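Long-range contact in DotU family type IV/VI secretion system protein (Acinetobacter baumannii, PDB 6Y4R), which is a component of the bacterial type VI secretion system, in which its cytoplasmic domain probably serves as part of the membrane-associated assembly: residues Q103-L108 with L131-K136. Sequence-based numbering, arbitrary orientation.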
loop_
_atom_site.group_PDB
_atom_site.type_symbol
_atom_site.label_atom_id
_atom_site.label_comp_id
_atom_site.label_asym_id
_atom_site.label_seq_id
_atom_site.Cartn_x
_atom_site.Cartn_y
_atom_site.Cartn_z
ATOM N N GLN A 103 -7.814 -2.810 9.234
ATOM C CA GLN A 103 -6.586 -3.189 9.910
ATOM C C GLN A 103 -5.382 -2.375 9.441
ATOM O O GLN A 103 -4.409 -2.239 10.189
ATOM C CB GLN A 103 -6.372 -4.689 9.732
ATOM C CG GLN A 103 -5.146 -5.217 10.396
ATOM C CD GLN A 103 -5.226 -6.692 10.561
ATOM O OE1 GLN A 103 -4.211 -7.386 10.569
ATOM N NE2 GLN A 103 -6.444 -7.194 10.712
ATOM N N PHE A 104 -5.439 -1.804 8.240
ATOM C CA PHE A 104 -4.427 -0.830 7.828
ATOM C C PHE A 104 -4.340 0.308 8.844
ATOM O O PHE A 104 -3.250 0.825 9.123
ATOM C CB PHE A 104 -4.781 -0.324 6.420
ATOM C CG PHE A 104 -3.910 0.790 5.884
ATOM C CD1 PHE A 104 -3.969 2.086 6.404
ATOM C CD2 PHE A 104 -3.075 0.553 4.797
ATOM C CE1 PHE A 104 -3.183 3.113 5.874
ATOM C CE2 PHE A 104 -2.283 1.590 4.255
ATOM C CZ PHE A 104 -2.343 2.864 4.804
ATOM N N PHE A 105 -5.485 0.704 9.417
ATOM C CA PHE A 105 -5.536 1.819 10.355
ATOM C C PHE A 105 -5.205 1.420 11.781
ATOM O O PHE A 105 -4.754 2.280 12.542
ATOM C CB PHE A 105 -6.899 2.512 10.251
ATOM C CG PHE A 105 -7.103 3.227 8.915
ATOM C CD1 PHE A 105 -6.361 4.368 8.606
ATOM C CD2 PHE A 105 -7.983 2.730 7.962
ATOM C CE1 PHE A 105 -6.514 5.019 7.396
ATOM C CE2 PHE A 105 -8.136 3.370 6.751
ATOM C CZ PHE A 105 -7.397 4.525 6.462
ATOM N N GLU A 106 -5.420 0.151 12.161
ATOM C CA GLU A 106 -4.911 -0.369 13.433
ATOM C C GLU A 106 -3.388 -0.390 13.441
ATOM O O GLU A 106 -2.756 0.056 14.403
ATOM C CB GLU A 106 -5.459 -1.775 13.659
ATOM C CG GLU A 106 -6.957 -1.834 13.557
ATOM C CD GLU A 106 -7.568 -3.007 14.313
ATOM O OE1 GLU A 106 -8.737 -2.900 14.761
ATOM O OE2 GLU A 106 -6.909 -4.070 14.411
ATOM N N ILE A 107 -2.786 -0.915 12.364
ATOM C CA ILE A 107 -1.327 -0.938 12.215
ATOM C C ILE A 107 -0.773 0.486 12.159
ATOM O O ILE A 107 0.319 0.777 12.674
ATOM C CB ILE A 107 -0.923 -1.771 10.978
ATOM C CG1 ILE A 107 -1.508 -3.202 11.089
ATOM C CG2 ILE A 107 0.597 -1.767 10.801
ATOM C CD1 ILE A 107 -1.308 -4.105 9.882
ATOM N N LEU A 108 -1.512 1.394 11.535
ATOM C CA LEU A 108 -1.031 2.766 11.463
ATOM C C LEU A 108 -0.972 3.386 12.851
ATOM O O LEU A 108 0.008 4.059 13.185
ATOM C CB LEU A 108 -1.931 3.584 10.533
ATOM C CG LEU A 108 -1.684 5.087 10.439
ATOM C CD1 LEU A 108 -0.433 5.329 9.607
ATOM C CD2 LEU A 108 -2.873 5.770 9.817
ATOM N N LEU A 131 -1.389 8.287 -1.990
ATOM C CA LEU A 131 -1.705 7.721 -3.296
ATOM C C LEU A 131 -3.112 7.118 -3.370
ATOM O O LEU A 131 -3.368 6.256 -4.226
ATOM C CB LEU A 131 -0.671 6.673 -3.718
ATOM C CG LEU A 131 0.814 7.022 -3.752
ATOM C CD1 LEU A 131 1.623 5.792 -4.255
ATOM C CD2 LEU A 131 1.066 8.267 -4.614
ATOM N N GLY A 132 -4.016 7.535 -2.485
ATOM C CA GLY A 132 -5.441 7.346 -2.674
ATOM C C GLY A 132 -6.089 6.276 -1.831
ATOM O O GLY A 132 -7.313 6.110 -1.912
ATOM N N PHE A 133 -5.332 5.591 -0.986
ATOM C CA PHE A 133 -5.923 4.562 -0.155
ATOM C C PHE A 133 -6.862 5.197 0.861
ATOM O O PHE A 133 -6.489 6.132 1.570
ATOM C CB PHE A 133 -4.847 3.744 0.560
ATOM C CG PHE A 133 -5.410 2.669 1.462
ATOM C CD1 PHE A 133 -5.626 1.382 0.985
ATOM C CD2 PHE A 133 -5.754 2.951 2.770
ATOM C CE1 PHE A 133 -6.162 0.389 1.805
ATOM C CE2 PHE A 133 -6.289 1.954 3.593
ATOM C CZ PHE A 133 -6.485 0.685 3.105
ATOM N N GLN A 134 -8.097 4.706 0.895
ATOM C CA GLN A 134 -9.131 5.151 1.821
ATOM C C GLN A 134 -9.548 4.094 2.827
ATOM O O GLN A 134 -9.757 4.411 4.001
ATOM C CB GLN A 134 -10.357 5.590 1.039
ATOM C CG GLN A 134 -10.012 6.519 -0.062
ATOM C CD GLN A 134 -11.204 7.273 -0.538
ATOM O OE1 GLN A 134 -11.065 8.411 -0.978
ATOM N NE2 GLN A 134 -12.373 6.636 -0.512
ATOM N N GLY A 135 -9.655 2.843 2.393
ATOM C CA GLY A 135 -10.082 1.787 3.292
ATOM C C GLY A 135 -11.449 2.064 3.868
ATOM O O GLY A 135 -12.428 2.322 3.161
ATOM N N LYS A 136 -11.502 1.987 5.186
ATOM C CA LYS A 136 -12.743 2.100 5.933
ATOM C C LYS A 136 -13.334 3.504 5.907
ATOM O O LYS A 136 -14.540 3.661 6.131
ATOM C CB LYS A 136 -12.460 1.591 7.347
ATOM C CG LYS A 136 -13.367 2.051 8.432
ATOM C CD LYS A 136 -12.634 2.085 9.773
ATOM C CE LYS A 136 -11.474 3.075 9.729
ATOM N NZ LYS A 136 -10.764 3.148 11.052
#
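An aromatic cluster of Phe104, Phe105 and Phe133 joins helix 100-114 to the loop that follows helix 119-130, and it illustrates how an all-helical domain can fasten an irregular segment through rings. At its heart Phe104 and Phe133 form a face-to-face stack, with centroids 4.2 Å apart and planes inclined by 22°. The overlap is partial: Phe133 CE2 lies over the Phe104 face, nearer the ring's margin than its centre, and comes within 3.5 Å of Phe104 CG. Both side chains hold CG anti to the backbone N, which extends each ring toward the other segment, so that the two arrive from separate backbones and share only part of their area. The other face of Phe133 is met by Gly135 N near its rim, so the ring is sandwiched between the Phe104 ring and the backbone of its own loop.

The loop starts with a Schellman motif that ends helix 119-130. Gly132 is the C-prime residue with positive phi, and Phe133 N supplies the wider-spanning of the two closing backbone bonds, its ring then leaving from the end of the motif. Around the Phe133 ring, Ala64 and Leu65 of helix 52-71 add aliphatic contacts, while Glu68 from the same helix accepts hydrogen bonds from the backbone N of Gln134 and of Gly135.

Phe105 reaches the loop differently. Its ring is turned 45° from that of Phe133, and Gln134 O approaches the ring edge in plane, 3.4 Å from Phe105 CE2. The Lys136 chain, bent at its third torsion, passes across Phe105 at a slant, with Lys136 CE 3.9 Å from Phe105 CD2. Tyr137 meets the Phe105 ring edge-to-face, and Leu145 and Leu148 also touch Phe105, extending the cluster to helix 143-159, the last of the chain.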